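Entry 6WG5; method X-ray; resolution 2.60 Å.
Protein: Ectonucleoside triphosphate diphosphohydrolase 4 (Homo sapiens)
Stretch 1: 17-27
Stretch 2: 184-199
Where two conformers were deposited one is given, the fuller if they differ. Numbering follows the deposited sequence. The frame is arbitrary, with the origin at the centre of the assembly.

Stretch 1 17-27: DKKFQRYLARV
Stretch 2 184-199: NFVLGRFEHIEDDDEA

The most unusual feature here is an arginine that reads the carbonyls of a helix end. The helix that opens stretch 2 closes in a Schellman motif: Gly188, at phi/psi 79/17, sends its N to Phe185 O (2.8 Å), while Arg189 N reaches Asn184 O (2.9 Å). Arg22 approaches the carbonyls of Val186 and Phe185, the second already accepting from Gly188 N. Its NE donates to Val186 O at 2.8 Å and 159°, near the guanidinium plane; NH2 adds weak bonds to Val186 O and Phe185 O, both 3.3 Å from it.

Gly188 CA lies over one face of that guanidinium. Positive phi by itself favours glycine, and an ideal CB here would point toward stretch 1, a tight 3.1 Å from Arg22 NE; backbone and neighbour thus ask for the same residue. A type I turn from Gly188 to Glu191, closed by Glu191 N to Gly188 O at 3.1 Å, brings Glu191 (chi1 m, chi2 t) round to Arg22, whose NH1 meets Glu191 OE2 at 3.1 Å in a salt bridge with a weak hydrogen bond.

Stretch 1 is helical from Lys18 through Val27, and Lys18, Arg22 and Arg26, spaced i, i+4, i+8, all point toward stretch 2. Their CA atoms lie 7.4 Å from that of Asp197, 8.2 Å from that of Leu187 and 8.6 Å from that of Val186. Arg22 extends t, t, t with chi4 85°; Arg26 does likewise with chi4 98°, laying a guanidinium face on Val186, CZ to CG1 3.8 Å.

Lys18 (chi1 t, chi2 t, chi3 102°, chi4 t) donates from NZ to Glu194 O at 3.0 Å, though Glu194 is poorly ordered. Glu198 is shared by two positive groups: OE2 meets Lys19 NZ (chi1 m) in a 3.0 Å salt bridge, and OE1 is 3.6 Å from Arg189 NE, charges only.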

ATOM      1  N   ASP A  17      19.180  -2.817 -19.272  1.00 76.06           N
ATOM      2  CA  ASP A  17      19.425  -1.790 -20.277  1.00 85.37           C
ATOM      3  C   ASP A  17      18.611  -0.535 -19.966  1.00 89.74           C
ATOM      4  O   ASP A  17      19.091   0.363 -19.272  1.00 89.62           O
ATOM      5  CB  ASP A  17      19.092  -2.316 -21.675  1.00 92.28           C
ATOM      6  CG  ASP A  17      19.368  -1.297 -22.762  1.00 94.82           C
ATOM      7  OD1 ASP A  17      20.402  -0.601 -22.676  1.00 93.04           O
ATOM      8  OD2 ASP A  17      18.553  -1.193 -23.703  1.00 93.56           O
ATOM      9  N   LYS A  18      17.379  -0.472 -20.477  1.00 94.06           N
ATOM     10  CA  LYS A  18      16.515   0.663 -20.168  1.00 91.04           C
ATOM     11  C   LYS A  18      16.028   0.608 -18.726  1.00 81.92           C
ATOM     12  O   LYS A  18      15.781   1.654 -18.116  1.00 80.33           O
ATOM     13  CB  LYS A  18      15.326   0.701 -21.131  1.00 98.46           C
ATOM     14  CG  LYS A  18      14.759   2.099 -21.355  1.00103.12           C
ATOM     15  CD  LYS A  18      13.498   2.070 -22.211  1.00102.17           C
ATOM     16  CE  LYS A  18      12.242   2.219 -21.363  1.00100.02           C
ATOM     17  NZ  LYS A  18      10.999   2.189 -22.183  1.00 98.83           N
ATOM     18  N   LYS A  19      15.883  -0.596 -18.166  1.00 73.26           N
ATOM     19  CA  LYS A  19      15.551  -0.714 -16.751  1.00 69.65           C
ATOM     20  C   LYS A  19      16.718  -0.274 -15.878  1.00 68.37           C
ATOM     21  O   LYS A  19      16.522   0.414 -14.870  1.00 72.87           O
ATOM     22  CB  LYS A  19      15.152  -2.153 -16.417  1.00 72.04           C
ATOM     23  CG  LYS A  19      13.878  -2.635 -17.099  1.00 75.26           C
ATOM     24  CD  LYS A  19      12.975  -3.376 -16.121  1.00 76.90           C
ATOM     25  CE  LYS A  19      12.131  -4.431 -16.820  1.00 77.74           C
ATOM     26  NZ  LYS A  19      11.118  -5.031 -15.903  1.00 76.38           N
ATOM     27  N   PHE A  20      17.940  -0.666 -16.248  1.00 66.52           N
ATOM     28  CA  PHE A  20      19.114  -0.254 -15.485  1.00 60.68           C
ATOM     29  C   PHE A  20      19.330   1.251 -15.578  1.00 59.07           C
ATOM     30  O   PHE A  20      19.730   1.889 -14.597  1.00 53.78           O
ATOM     31  CB  PHE A  20      20.348  -1.008 -15.978  1.00 56.08           C
ATOM     32  CG  PHE A  20      21.604  -0.678 -15.222  1.00 56.72           C
ATOM     33  CD1 PHE A  20      22.478   0.289 -15.690  1.00 56.89           C
ATOM     34  CD2 PHE A  20      21.911  -1.336 -14.042  1.00 59.53           C
ATOM     35  CE1 PHE A  20      23.635   0.594 -14.996  1.00 55.80           C
ATOM     36  CE2 PHE A  20      23.067  -1.035 -13.344  1.00 61.53           C
ATOM     37  CZ  PHE A  20      23.929  -0.068 -13.823  1.00 58.21           C
ATOM     38  N   GLN A  21      19.071   1.840 -16.748  1.00 57.71           N
ATOM     39  CA  GLN A  21      19.218   3.283 -16.893  1.00 62.55           C
ATOM     40  C   GLN A  21      18.212   4.020 -16.018  1.00 61.20           C
ATOM     41  O   GLN A  21      18.570   4.955 -15.292  1.00 62.42           O
ATOM     42  CB  GLN A  21      19.053   3.686 -18.358  1.00 71.79           C
ATOM     43  CG  GLN A  21      19.592   5.075 -18.666  1.00 80.26           C
ATOM     44  CD  GLN A  21      18.829   5.769 -19.777  1.00 90.70           C
ATOM     45  OE1 GLN A  21      18.633   5.211 -20.857  1.00 94.07           O
ATOM     46  NE2 GLN A  21      18.389   6.995 -19.513  1.00 95.97           N
ATOM     47  N   ARG A  22      16.942   3.614 -16.077  1.00 59.38           N
ATOM     48  CA  ARG A  22      15.935   4.215 -15.210  0.51 57.75           C
ATOM     49  C   ARG A  22      16.280   3.997 -13.743  1.00 55.38           C
ATOM     50  O   ARG A  22      16.184   4.924 -12.929  1.00 54.10           O
ATOM     51  CB  ARG A  22      14.552   3.643 -15.528  0.51 55.54           C
ATOM     52  CG  ARG A  22      13.421   4.304 -14.751  0.51 51.72           C
ATOM     53  CD  ARG A  22      12.053   3.888 -15.275  0.51 48.95           C
ATOM     54  NE  ARG A  22      10.985   4.710 -14.711  0.51 45.63           N
ATOM     55  CZ  ARG A  22      10.606   5.890 -15.196  0.51 42.00           C
ATOM     56  NH1 ARG A  22      11.202   6.403 -16.265  0.51 40.64           N
ATOM     57  NH2 ARG A  22       9.623   6.561 -14.611  0.51 40.30           N
ATOM     58  N   TYR A  23      16.691   2.777 -13.388  1.00 69.19           N
ATOM     59  CA  TYR A  23      17.152   2.501 -12.033  1.00 68.97           C
ATOM     60  C   TYR A  23      18.304   3.423 -11.656  1.00 66.84           C
ATOM     61  O   TYR A  23      18.347   3.958 -10.542  1.00 63.60           O
ATOM     62  CB  TYR A  23      17.562   1.029 -11.940  1.00 73.39           C
ATOM     63  CG  TYR A  23      18.341   0.611 -10.708  1.00 77.23           C
ATOM     64  CD1 TYR A  23      18.150   1.228  -9.476  1.00 73.23           C
ATOM     65  CD2 TYR A  23      19.268  -0.423 -10.785  1.00 85.12           C
ATOM     66  CE1 TYR A  23      18.870   0.828  -8.359  1.00 81.92           C
ATOM     67  CE2 TYR A  23      19.989  -0.827  -9.680  1.00 88.00           C
ATOM     68  CZ  TYR A  23      19.788  -0.201  -8.470  1.00 87.84           C
ATOM     69  OH  TYR A  23      20.512  -0.613  -7.374  1.00 86.85           O
ATOM     70  N   LEU A  24      19.239   3.635 -12.585  1.00 49.87           N
ATOM     71  CA  LEU A  24      20.389   4.487 -12.307  1.00 47.04           C
ATOM     72  C   LEU A  24      20.009   5.964 -12.308  1.00 45.66           C
ATOM     73  O   LEU A  24      20.589   6.752 -11.552  1.00 44.17           O
ATOM     74  CB  LEU A  24      21.487   4.214 -13.334  1.00 45.06           C
ATOM     75  CG  LEU A  24      22.863   4.845 -13.118  1.00 46.81           C
ATOM     76  CD1 LEU A  24      23.410   4.541 -11.733  1.00 47.84           C
ATOM     77  CD2 LEU A  24      23.817   4.339 -14.187  1.00 48.09           C
ATOM     78  N   ALA A  25      19.040   6.355 -13.138  1.00 65.77           N
ATOM     79  CA  ALA A  25      18.653   7.761 -13.221  1.00 72.66           C
ATOM     80  C   ALA A  25      18.002   8.233 -11.927  1.00 76.40           C
ATOM     81  O   ALA A  25      18.334   9.305 -11.410  1.00 68.79           O
ATOM     82  CB  ALA A  25      17.709   7.975 -14.404  1.00 73.81           C
ATOM     83  N   ARG A  26      17.068   7.448 -11.387  1.00 96.39           N
ATOM     84  CA  ARG A  26      16.348   7.882 -10.196  1.00101.04           C
ATOM     85  C   ARG A  26      17.266   7.997  -8.986  1.00107.82           C
ATOM     86  O   ARG A  26      17.028   8.835  -8.108  1.00104.13           O
ATOM     87  CB  ARG A  26      15.199   6.921  -9.895  1.00102.49           C
ATOM     88  CG  ARG A  26      14.354   7.349  -8.706  1.00108.36           C
ATOM     89  CD  ARG A  26      12.942   6.788  -8.780  1.00108.34           C
ATOM     90  NE  ARG A  26      12.082   7.361  -7.746  1.00110.92           N
ATOM     91  CZ  ARG A  26      11.233   8.369  -7.931  1.00114.03           C
ATOM     92  NH1 ARG A  26      10.503   8.811  -6.915  1.00117.28           N
ATOM     93  NH2 ARG A  26      11.100   8.937  -9.124  1.00111.02           N
ATOM     94  N   VAL A  27      18.316   7.180  -8.921  1.00 76.95           N
ATOM     95  CA  VAL A  27      19.196   7.187  -7.758  1.00 80.90           C
ATOM     96  C   VAL A  27      20.166   8.362  -7.811  1.00 69.02           C
ATOM     97  O   VAL A  27      20.500   8.948  -6.776  1.00 84.83           O
ATOM     98  CB  VAL A  27      19.942   5.844  -7.658  1.00 80.24           C
ATOM     99  CG1 VAL A  27      21.001   5.888  -6.558  1.00 64.90           C
ATOM    100  CG2 VAL A  27      18.957   4.713  -7.404  1.00 82.10           C
ATOM    101  N   ASN A 184       3.597   2.142 -10.110  1.00 25.76           N
ATOM    102  CA  ASN A 184       3.683   1.945 -11.551  1.00 23.82           C
ATOM    103  C   ASN A 184       4.235   3.177 -12.248  1.00 19.45           C
ATOM    104  O   ASN A 184       4.866   3.061 -13.304  1.00 20.63           O
ATOM    105  CB  ASN A 184       2.312   1.583 -12.116  1.00 23.85           C
ATOM    106  CG  ASN A 184       1.951   0.137 -11.865  1.00 25.69           C
ATOM    107  OD1 ASN A 184       2.369  -0.752 -12.607  1.00 21.43           O
ATOM    108  ND2 ASN A 184       1.181  -0.108 -10.809  1.00 25.25           N
ATOM    109  N   PHE A 185       4.017   4.359 -11.677  1.00 25.83           N
ATOM    110  CA  PHE A 185       4.564   5.571 -12.273  1.00 25.76           C
ATOM    111  C   PHE A 185       6.086   5.565 -12.219  1.00 27.35           C
ATOM    112  O   PHE A 185       6.753   5.745 -13.245  1.00 31.69           O
ATOM    113  CB  PHE A 185       4.000   6.799 -11.564  1.00 21.15           C
ATOM    114  CG  PHE A 185       4.473   8.093 -12.146  1.00 26.55           C
ATOM    115  CD1 PHE A 185       4.052   8.494 -13.400  1.00 24.76           C
ATOM    116  CD2 PHE A 185       5.341   8.907 -11.441  1.00 26.51           C
ATOM    117  CE1 PHE A 185       4.484   9.684 -13.942  1.00 26.07           C
ATOM    118  CE2 PHE A 185       5.777  10.099 -11.977  1.00 29.53           C
ATOM    119  CZ  PHE A 185       5.348  10.490 -13.232  1.00 30.06           C
ATOM    120  N   VAL A 186       6.658   5.354 -11.030  1.00 37.32           N
ATOM    121  CA  VAL A 186       8.114   5.343 -10.907  1.00 35.03           C
ATOM    122  C   VAL A 186       8.709   4.200 -11.717  1.00 32.89           C
ATOM    123  O   VAL A 186       9.822   4.318 -12.243  1.00 36.53           O
ATOM    124  CB  VAL A 186       8.538   5.264  -9.425  1.00 35.16           C
ATOM    125  CG1 VAL A 186       8.048   6.485  -8.665  1.00 44.76           C
ATOM    126  CG2 VAL A 186       8.024   3.987  -8.774  1.00 32.50           C
ATOM    127  N   LEU A 187       7.987   3.085 -11.835  1.00 27.50           N
ATOM    128  CA  LEU A 187       8.446   1.979 -12.667  1.00 26.78           C
ATOM    129  C   LEU A 187       8.296   2.263 -14.156  1.00 31.53           C
ATOM    130  O   LEU A 187       8.736   1.444 -14.969  1.00 33.78           O
ATOM    131  CB  LEU A 187       7.684   0.701 -12.311  1.00 28.92           C
ATOM    132  CG  LEU A 187       7.950   0.101 -10.927  1.00 29.55           C
ATOM    133  CD1 LEU A 187       7.126  -1.160 -10.738  1.00 33.25           C
ATOM    134  CD2 LEU A 187       9.425  -0.203 -10.721  1.00 29.92           C
ATOM    135  N   GLY A 188       7.687   3.387 -14.529  1.00 24.68           N
ATOM    136  CA  GLY A 188       7.575   3.757 -15.925  1.00 24.58           C
ATOM    137  C   GLY A 188       6.491   3.045 -16.696  1.00 23.67           C
ATOM    138  O   GLY A 188       6.520   3.054 -17.931  1.00 22.85           O
ATOM    139  N   ARG A 189       5.525   2.435 -16.013  1.00 24.14           N
ATOM    140  CA  ARG A 189       4.502   1.646 -16.687  1.00 23.47           C
ATOM    141  C   ARG A 189       3.439   2.498 -17.365  1.00 25.99           C
ATOM    142  O   ARG A 189       2.631   1.955 -18.125  1.00 23.42           O
ATOM    143  CB  ARG A 189       3.840   0.696 -15.687  1.00 24.58           C
ATOM    144  CG  ARG A 189       4.834  -0.175 -14.930  1.00 27.05           C
ATOM    145  CD  ARG A 189       5.724  -0.966 -15.879  1.00 26.06           C
ATOM    146  NE  ARG A 189       6.747  -1.722 -15.168  1.00 29.55           N
ATOM    147  CZ  ARG A 189       6.589  -2.959 -14.706  1.00 29.00           C
ATOM    148  NH1 ARG A 189       5.439  -3.595 -14.872  1.00 29.92           N
ATOM    149  NH2 ARG A 189       7.587  -3.558 -14.073  1.00 32.05           N
ATOM    150  N   PHE A 190       3.418   3.803 -17.110  1.00 28.51           N
ATOM    151  CA  PHE A 190       2.545   4.718 -17.829  1.00 28.84           C
ATOM    152  C   PHE A 190       3.260   5.421 -18.975  1.00 30.23           C
ATOM    153  O   PHE A 190       2.623   6.174 -19.717  1.00 29.76           O
ATOM    154  CB  PHE A 190       1.957   5.747 -16.859  1.00 25.56           C
ATOM    155  CG  PHE A 190       1.210   5.130 -15.712  1.00 27.01           C
ATOM    156  CD1 PHE A 190       0.306   4.102 -15.927  1.00 27.22           C
ATOM    157  CD2 PHE A 190       1.425   5.564 -14.415  1.00 21.37           C
ATOM    158  CE1 PHE A 190      -0.380   3.531 -14.873  1.00 22.66           C
ATOM    159  CE2 PHE A 190       0.742   4.995 -13.358  1.00 23.69           C
ATOM    160  CZ  PHE A 190      -0.162   3.979 -13.588  1.00 22.02           C
ATOM    161  N   GLU A 191       4.564   5.201 -19.128  1.00 39.01           N
ATOM    162  CA  GLU A 191       5.278   5.604 -20.333  1.00 40.08           C
ATOM    163  C   GLU A 191       4.970   4.602 -21.437  1.00 45.00           C
ATOM    164  O   GLU A 191       5.284   3.415 -21.309  1.00 47.89           O
ATOM    165  CB  GLU A 191       6.779   5.676 -20.067  1.00 44.78           C
ATOM    166  CG  GLU A 191       7.234   6.983 -19.447  1.00 51.43           C
ATOM    167  CD  GLU A 191       8.536   6.844 -18.686  1.00 57.62           C
ATOM    168  OE1 GLU A 191       9.359   5.981 -19.061  1.00 59.86           O
ATOM    169  OE2 GLU A 191       8.734   7.594 -17.706  1.00 60.77           O
ATOM    170  N   HIS A 192       4.351   5.071 -22.512  1.00 63.61           N
ATOM    171  CA  HIS A 192       3.830   4.195 -23.550  1.00 71.22           C
ATOM    172  C   HIS A 192       4.706   4.262 -24.793  1.00 71.51           C
ATOM    173  O   HIS A 192       5.318   5.293 -25.088  1.00 72.35           O
ATOM    174  CB  HIS A 192       2.381   4.562 -23.885  1.00 76.33           C
ATOM    175  CG  HIS A 192       1.401   4.120 -22.842  1.00 76.62           C
ATOM    176  ND1 HIS A 192       1.745   3.263 -21.817  1.00 72.93           N
ATOM    177  CD2 HIS A 192       0.093   4.417 -22.660  1.00 76.71           C
ATOM    178  CE1 HIS A 192       0.691   3.049 -21.051  1.00 69.46           C
ATOM    179  NE2 HIS A 192      -0.325   3.738 -21.539  1.00 72.89           N
ATOM    180  N   ILE A 193       4.755   3.140 -25.514  1.00133.70           N
ATOM    181  CA  ILE A 193       5.700   2.927 -26.607  1.00142.54           C
ATOM    182  C   ILE A 193       7.079   2.759 -25.988  1.00146.31           C
ATOM    183  O   ILE A 193       7.305   3.147 -24.836  1.00143.84           O
ATOM    184  CB  ILE A 193       5.668   4.074 -27.638  1.00108.45           C
ATOM    185  CG1 ILE A 193       4.236   4.275 -28.144  1.00108.36           C
ATOM    186  CG2 ILE A 193       6.600   3.774 -28.813  1.00110.57           C
ATOM    187  CD1 ILE A 193       4.067   5.448 -29.089  1.00109.31           C
ATOM    188  N   GLU A 194       8.003   2.156 -26.734  1.00145.07           N
ATOM    189  CA  GLU A 194       9.320   1.789 -26.230  1.00148.37           C
ATOM    190  C   GLU A 194       9.232   0.676 -25.200  1.00155.35           C
ATOM    191  O   GLU A 194      10.188   0.434 -24.459  1.00158.21           O
ATOM    192  CB  GLU A 194      10.055   2.998 -25.636  1.00110.08           C
ATOM    193  CG  GLU A 194      10.130   4.204 -26.570  1.00110.88           C
ATOM    194  CD  GLU A 194      11.462   4.328 -27.290  1.00112.89           C
ATOM    195  OE1 GLU A 194      12.469   3.772 -26.803  1.00113.41           O
ATOM    196  OE2 GLU A 194      11.499   4.987 -28.351  1.00114.14           O
ATOM    197  N   ASP A 195       8.089  -0.003 -25.135  1.00 98.57           N
ATOM    198  CA  ASP A 195       7.944  -1.219 -24.335  1.00100.97           C
ATOM    199  C   ASP A 195       8.658  -2.410 -24.963  1.00102.97           C
ATOM    200  O   ASP A 195       8.150  -3.533 -24.951  1.00118.48           O
ATOM    201  CB  ASP A 195       6.460  -1.516 -24.129  1.00 96.86           C
ATOM    202  CG  ASP A 195       5.684  -1.582 -25.436  1.00101.11           C
ATOM    203  OD1 ASP A 195       6.124  -2.293 -26.361  1.00 93.73           O
ATOM    204  OD2 ASP A 195       4.632  -0.912 -25.534  1.00105.55           O
ATOM    205  N   ASP A 196       9.849  -2.171 -25.519  1.00113.63           N
ATOM    206  CA  ASP A 196      10.572  -3.220 -26.227  1.00115.85           C
ATOM    207  C   ASP A 196      11.167  -4.222 -25.247  1.00115.99           C
ATOM    208  O   ASP A 196      11.194  -5.428 -25.517  1.00117.35           O
ATOM    209  CB  ASP A 196      11.661  -2.592 -27.094  1.00107.52           C
ATOM    210  CG  ASP A 196      11.170  -1.367 -27.851  1.00107.23           C
ATOM    211  OD1 ASP A 196       9.944  -1.223 -28.029  1.00106.27           O
ATOM    212  OD2 ASP A 196      12.017  -0.547 -28.266  1.00108.12           O
ATOM    213  N   ASP A 197      11.642  -3.738 -24.102  1.00163.54           N
ATOM    214  CA  ASP A 197      12.166  -4.607 -23.061  1.00158.07           C
ATOM    215  C   ASP A 197      11.083  -5.081 -22.103  1.00153.00           C
ATOM    216  O   ASP A 197      11.154  -6.214 -21.611  1.00156.37           O
ATOM    217  CB  ASP A 197      13.257  -3.870 -22.275  1.00118.96           C
ATOM    218  CG  ASP A 197      14.387  -4.784 -21.833  1.00120.53           C
ATOM    219  OD1 ASP A 197      14.501  -5.909 -22.364  1.00122.13           O
ATOM    220  OD2 ASP A 197      15.175  -4.367 -20.957  1.00120.35           O
ATOM    221  N   GLU A 198      10.080  -4.247 -21.841  1.00 90.54           N
ATOM    222  CA  GLU A 198       9.047  -4.549 -20.864  1.00 76.76           C
ATOM    223  C   GLU A 198       7.972  -5.454 -21.464  1.00 64.33           C
ATOM    224  O   GLU A 198       7.875  -5.640 -22.681  1.00 68.81           O
ATOM    225  CB  GLU A 198       8.417  -3.254 -20.343  1.00 77.58           C
ATOM    226  CG  GLU A 198       9.361  -2.386 -19.519  1.00 78.00           C
ATOM    227  CD  GLU A 198       9.363  -2.758 -18.048  1.00 79.06           C
ATOM    228  OE1 GLU A 198       9.693  -1.886 -17.215  1.00 76.54           O
ATOM    229  OE2 GLU A 198       9.033  -3.919 -17.724  1.00 80.55           O
ATOM    230  N   ALA A 199       7.153  -6.018 -20.581  1.00 26.60           N
ATOM    231  CA  ALA A 199       6.046  -6.877 -20.965  1.00 26.08           C
ATOM    232  C   ALA A 199       4.806  -6.051 -21.300  1.00 24.97           C
ATOM    233  O   ALA A 199       4.627  -4.927 -20.825  1.00 23.60           O
ATOM    234  CB  ALA A 199       5.720  -7.857 -19.839  1.00 25.91           C
TER